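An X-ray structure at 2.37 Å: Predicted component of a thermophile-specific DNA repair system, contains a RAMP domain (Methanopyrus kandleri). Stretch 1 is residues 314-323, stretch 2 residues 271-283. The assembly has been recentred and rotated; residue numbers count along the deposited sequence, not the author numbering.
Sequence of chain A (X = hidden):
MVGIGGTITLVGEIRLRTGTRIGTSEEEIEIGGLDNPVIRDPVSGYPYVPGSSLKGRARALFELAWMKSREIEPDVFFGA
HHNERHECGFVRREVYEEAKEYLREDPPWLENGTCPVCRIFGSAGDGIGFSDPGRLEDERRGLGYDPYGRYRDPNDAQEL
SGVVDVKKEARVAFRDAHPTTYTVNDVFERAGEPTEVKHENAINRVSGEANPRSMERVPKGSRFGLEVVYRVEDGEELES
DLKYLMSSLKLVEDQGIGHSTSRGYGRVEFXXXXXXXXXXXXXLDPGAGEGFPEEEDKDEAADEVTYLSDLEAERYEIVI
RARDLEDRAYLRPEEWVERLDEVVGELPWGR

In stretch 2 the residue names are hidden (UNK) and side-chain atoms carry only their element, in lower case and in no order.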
# COMPACT_ATOMS: atom_id res chain seq x y z
N GLU A 314 5.56 -17.24 -13.78
CA GLU A 314 4.23 -17.62 -13.32
C GLU A 314 3.19 -17.33 -14.38
O GLU A 314 3.35 -16.44 -15.22
CB GLU A 314 3.82 -16.89 -12.04
CG GLU A 314 3.74 -17.76 -10.78
CD GLU A 314 4.98 -17.72 -9.93
OE1 GLU A 314 5.33 -16.64 -9.44
OE2 GLU A 314 5.56 -18.80 -9.69
N ARG A 315 2.13 -18.12 -14.32
CA ARG A 315 1.06 -18.03 -15.28
C ARG A 315 0.01 -17.00 -14.89
O ARG A 315 -0.52 -17.02 -13.78
CB ARG A 315 0.41 -19.40 -15.47
CG ARG A 315 1.18 -20.37 -16.35
CD ARG A 315 0.72 -21.81 -16.14
NE ARG A 315 1.11 -22.64 -17.28
CZ ARG A 315 1.44 -23.93 -17.21
NH1 ARG A 315 1.47 -24.58 -16.05
NH2 ARG A 315 1.75 -24.57 -18.33
N TYR A 316 -0.27 -16.10 -15.82
CA TYR A 316 -1.31 -15.10 -15.64
C TYR A 316 -2.24 -15.09 -16.84
O TYR A 316 -1.97 -15.73 -17.85
CB TYR A 316 -0.70 -13.72 -15.41
CG TYR A 316 0.24 -13.65 -14.24
CD1 TYR A 316 -0.24 -13.45 -12.95
CD2 TYR A 316 1.61 -13.77 -14.41
CE1 TYR A 316 0.62 -13.39 -11.87
CE2 TYR A 316 2.48 -13.71 -13.34
CZ TYR A 316 1.98 -13.51 -12.07
OH TYR A 316 2.84 -13.45 -11.00
N GLU A 317 -3.34 -14.35 -16.73
CA GLU A 317 -4.25 -14.19 -17.86
C GLU A 317 -3.69 -13.14 -18.81
O GLU A 317 -3.59 -13.36 -20.01
CB GLU A 317 -5.64 -13.80 -17.38
CG GLU A 317 -6.65 -13.61 -18.50
CD GLU A 317 -8.04 -13.29 -17.98
OE1 GLU A 317 -8.92 -12.97 -18.80
OE2 GLU A 317 -8.24 -13.37 -16.75
N ILE A 318 -3.33 -11.99 -18.25
CA ILE A 318 -2.77 -10.89 -19.02
C ILE A 318 -1.63 -10.24 -18.26
O ILE A 318 -1.76 -9.93 -17.07
CB ILE A 318 -3.84 -9.83 -19.36
CG1 ILE A 318 -4.82 -10.38 -20.40
CG2 ILE A 318 -3.20 -8.56 -19.87
CD1 ILE A 318 -5.94 -9.43 -20.77
N VAL A 319 -0.50 -10.05 -18.93
CA VAL A 319 0.65 -9.39 -18.34
C VAL A 319 0.91 -8.05 -19.00
O VAL A 319 1.16 -7.98 -20.21
CB VAL A 319 1.92 -10.26 -18.45
CG1 VAL A 319 3.16 -9.47 -18.02
CG2 VAL A 319 1.78 -11.53 -17.62
N ILE A 320 0.82 -6.97 -18.23
CA ILE A 320 1.12 -5.64 -18.74
C ILE A 320 2.54 -5.25 -18.35
O ILE A 320 2.82 -4.98 -17.18
CB ILE A 320 0.15 -4.57 -18.20
CG1 ILE A 320 -1.30 -5.02 -18.40
CG2 ILE A 320 0.41 -3.23 -18.87
CD1 ILE A 320 -1.68 -5.24 -19.84
N ARG A 321 3.44 -5.20 -19.33
CA ARG A 321 4.83 -4.88 -19.08
C ARG A 321 5.09 -3.40 -19.28
O ARG A 321 4.41 -2.75 -20.08
CB ARG A 321 5.75 -5.69 -19.99
CG ARG A 321 5.71 -7.19 -19.77
CD ARG A 321 6.35 -7.94 -20.92
NE ARG A 321 6.58 -9.34 -20.58
CZ ARG A 321 5.68 -10.30 -20.77
NH1 ARG A 321 5.96 -11.55 -20.43
NH2 ARG A 321 4.50 -10.01 -21.28
N ALA A 322 6.06 -2.86 -18.55
CA ALA A 322 6.53 -1.50 -18.79
C ALA A 322 7.00 -1.40 -20.23
O ALA A 322 6.81 -0.38 -20.90
CB ALA A 322 7.64 -1.14 -17.83
N ARG A 323 7.62 -2.48 -20.69
CA ARG A 323 8.13 -2.61 -22.05
C ARG A 323 7.02 -2.49 -23.10
O ARG A 323 7.27 -2.06 -24.23
CB ARG A 323 8.87 -3.95 -22.16
CG ARG A 323 9.01 -4.54 -23.55
CD ARG A 323 9.74 -5.88 -23.47
NE ARG A 323 8.89 -7.01 -23.85
CZ ARG A 323 9.04 -8.24 -23.36
NH1 ARG A 323 9.98 -8.50 -22.46
NH2 ARG A 323 8.22 -9.21 -23.76
N UNK A 271 10.70 -0.02 -8.48
CA UNK A 271 10.90 -0.30 -9.89
C UNK A 271 9.96 -1.42 -10.29
O UNK A 271 10.21 -2.59 -10.02
n UNK A 271 17.22 0.33 -11.53
c UNK A 271 12.36 -0.68 -10.17
n UNK A 271 17.59 2.37 -10.55
c UNK A 271 16.83 1.29 -10.71
n UNK A 271 15.69 1.18 -10.03
c UNK A 271 14.78 0.04 -10.13
c UNK A 271 13.33 0.47 -9.97
N UNK A 272 8.85 -1.05 -10.92
CA UNK A 272 7.78 -1.98 -11.21
C UNK A 272 7.81 -2.39 -12.68
O UNK A 272 7.53 -1.58 -13.56
c UNK A 272 6.41 -1.38 -10.86
c UNK A 272 5.30 -2.36 -11.18
c UNK A 272 6.38 -0.98 -9.38
c UNK A 272 5.19 -0.13 -8.99
N UNK A 273 8.15 -3.65 -12.92
CA UNK A 273 8.38 -4.13 -14.28
C UNK A 273 7.09 -4.53 -14.99
O UNK A 273 6.99 -4.42 -16.21
c UNK A 273 9.35 -5.30 -14.25
N UNK A 274 6.10 -4.99 -14.23
CA UNK A 274 4.87 -5.48 -14.84
C UNK A 274 3.68 -5.51 -13.89
O UNK A 274 3.83 -5.66 -12.67
c UNK A 274 5.11 -6.88 -15.40
N UNK A 275 2.49 -5.36 -14.46
CA UNK A 275 1.24 -5.63 -13.76
C UNK A 275 0.66 -6.94 -14.28
O UNK A 275 0.33 -7.05 -15.46
c UNK A 275 1.68 -2.86 -12.65
c UNK A 275 0.24 -4.49 -13.95
c UNK A 275 0.26 -3.28 -13.01
c UNK A 275 -0.50 -2.12 -13.63
N UNK A 276 0.53 -7.92 -13.39
CA UNK A 276 0.12 -9.26 -13.80
C UNK A 276 -1.28 -9.61 -13.29
O UNK A 276 -1.50 -9.71 -12.09
c UNK A 276 1.14 -10.29 -13.30
s UNK A 276 2.85 -9.92 -13.77
N UNK A 277 -2.20 -9.80 -14.22
CA UNK A 277 -3.62 -9.94 -13.88
C UNK A 277 -4.14 -11.36 -14.07
O UNK A 277 -3.82 -12.04 -15.05
c UNK A 277 -4.44 -8.98 -14.71
N UNK A 278 -4.94 -11.81 -13.10
CA UNK A 278 -5.67 -13.07 -13.22
C UNK A 278 -7.12 -12.88 -12.78
O UNK A 278 -7.39 -12.55 -11.63
n UNK A 278 -0.93 -16.92 -10.66
c UNK A 278 -5.01 -14.18 -12.40
c UNK A 278 -3.62 -14.55 -12.90
n UNK A 278 -2.56 -15.30 -10.77
c UNK A 278 -3.00 -15.69 -12.11
c UNK A 278 -1.58 -15.91 -10.11
n UNK A 278 -1.24 -15.50 -8.89
N UNK A 279 -8.05 -13.07 -13.71
CA UNK A 279 -9.48 -12.96 -13.41
C UNK A 279 -10.02 -14.31 -12.93
O UNK A 279 -9.42 -15.35 -13.19
c UNK A 279 -10.27 -12.48 -14.63
o UNK A 279 -10.47 -13.53 -15.55
N UNK A 280 -11.15 -14.27 -12.23
CA UNK A 280 -11.78 -15.48 -11.71
C UNK A 280 -12.10 -16.47 -12.82
O UNK A 280 -11.84 -17.67 -12.69
c UNK A 280 -13.72 -16.41 -10.39
o UNK A 280 -12.80 -14.25 -9.87
c UNK A 280 -13.08 -15.15 -10.94
N UNK A 281 -12.65 -15.96 -13.92
CA UNK A 281 -12.96 -16.76 -15.09
C UNK A 281 -11.77 -17.52 -15.65
O UNK A 281 -11.91 -18.67 -16.08
N UNK A 282 -10.61 -16.87 -15.67
CA UNK A 282 -9.39 -17.44 -16.23
C UNK A 282 -9.00 -18.76 -15.57
O UNK A 282 -8.42 -19.63 -16.21
c UNK A 282 -3.70 -18.49 -15.54
c UNK A 282 -5.99 -17.70 -14.07
c UNK A 282 -6.27 -17.09 -17.63
c UNK A 282 -6.88 -17.00 -16.42
n UNK A 282 -5.03 -17.65 -17.49
c UNK A 282 -8.25 -16.43 -16.14
c UNK A 282 -4.81 -17.92 -16.17
c UNK A 282 -3.76 -18.65 -14.18
c UNK A 282 -4.89 -18.26 -13.45
c UNK A 282 -5.96 -17.52 -15.46
N UNK A 283 -9.31 -18.90 -14.28
CA UNK A 283 -9.01 -20.12 -13.54
C UNK A 283 -9.69 -21.36 -14.13
O UNK A 283 -9.32 -22.49 -13.83
c UNK A 283 -9.41 -19.96 -12.07
c UNK A 283 -6.74 -17.43 -9.84
o UNK A 283 -5.89 -16.62 -9.13
c UNK A 283 -7.39 -19.61 -10.59
c UNK A 283 -7.80 -16.88 -10.53
c UNK A 283 -8.65 -17.69 -11.24
c UNK A 283 -6.53 -18.80 -9.87
c UNK A 283 -8.47 -19.07 -11.28

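Position 271 carries three carbons, a nitrogen, and then a carbon bearing two more nitrogens, a guanidinium on a long arm. It lies beyond reach of stretch 1, and its nitrogens are hydrogen-bonded elsewhere in the structure. This is Arg271. Position 272 has four carbons, forked at the first, with one arm two carbons long; the first points sideways and the end leads away from stretch 1. It is Ile272, whose branched CB suits a buried strand. Separately, Ile272 O lies 4.3 Å from Ala322 CB.

Position 273 shows a single carbon, so it is Ala273, a lone methyl that takes little space at a buried site. Here the backbone does the work: Ala322 N donates to Ala273 O at 3.0 Å, nearly straight. Position 274 also has one carbon, which lies 4.2 Å from Val319 CG1 and 4.2 Å from Arg321 CA. It is Ala274, a small residue in a close, non-hydrogen-bonded pair with Arg321, the CA atoms of Ala274 and Arg321 being 4.3 Å apart. Its CA also approaches Ile320 O at 3.2 Å in a CA-H...O contact.

Position 275 has four carbons, forked at the second, and its CB lies 4.3 Å from Ile320 CB. It is therefore Leu275, an apolar pairing suited to two buried residues. The two backbones exchange hydrogen bonds, Leu275 N to Ile320 O and Ile320 N to Leu275 O, both 2.8 Å. Position 276 has one carbon followed by a sulfur. The carbon sits 3.5 Å from Tyr316 CE1, almost directly over the ring centre, and the sulfur also lies over that face. This is Cys276: its compact side chain rests against the aromatic ring, while SG lies 4.3 Å from Val319 CG1.

Position 277 has a lone carbon and is Ala277, again compact where the site is buried and the backbone makes the bonds. Its N donates to Ile318 O at 2.9 Å, and its O accepts from both Ile318 N at 3.2 Å and Glu317 N at 2.9 Å. Position 278 repeats the guanidinium pattern; a chain carbon lies at the edge of the Tyr316 ring, 3.6 Å from Tyr316 CD1, and a terminal nitrogen is 3.1 Å from Arg315 O. It is Arg278, long enough for NH1 to donate to that carbonyl.

Position 279 has one carbon and one oxygen, the latter 2.5 Å from Glu317 OE2: Ser279. Its OG and N (3.1 Å) both donate to Glu317 OE2, so a short polar residue grips the carboxylate. Position 280, one carbon bearing an oxygen and a carbon, is Thr280, exposed and pointing away. Position 281, without side-chain atoms, is Gly281, exposed and clear of stretch 1. Position 282 has one carbon leading to fused five- and six-membered rings with one nitrogen, and a ring face lies under Glu317 CB. It is Trp282, broad enough to cover that carbon. Position 283, one carbon and a six-carbon ring bearing oxygen, is Tyr283, exposed and poorly ordered.

The contact is thus an antiparallel pairing between strand 318-321 and the strand that runs through 274-277, secured by backbone hydrogen bonds. Val319, Arg321, Ala274 and Cys276 share one sheet face; Ile318, Ile320, Leu275 and Ala277 share the other. Beyond the ladder, Arg278, Ser279 and Trp282 engage Arg315, Tyr316 and Glu317.

Stretch 2 (271-283) RIAALCARSTGWY
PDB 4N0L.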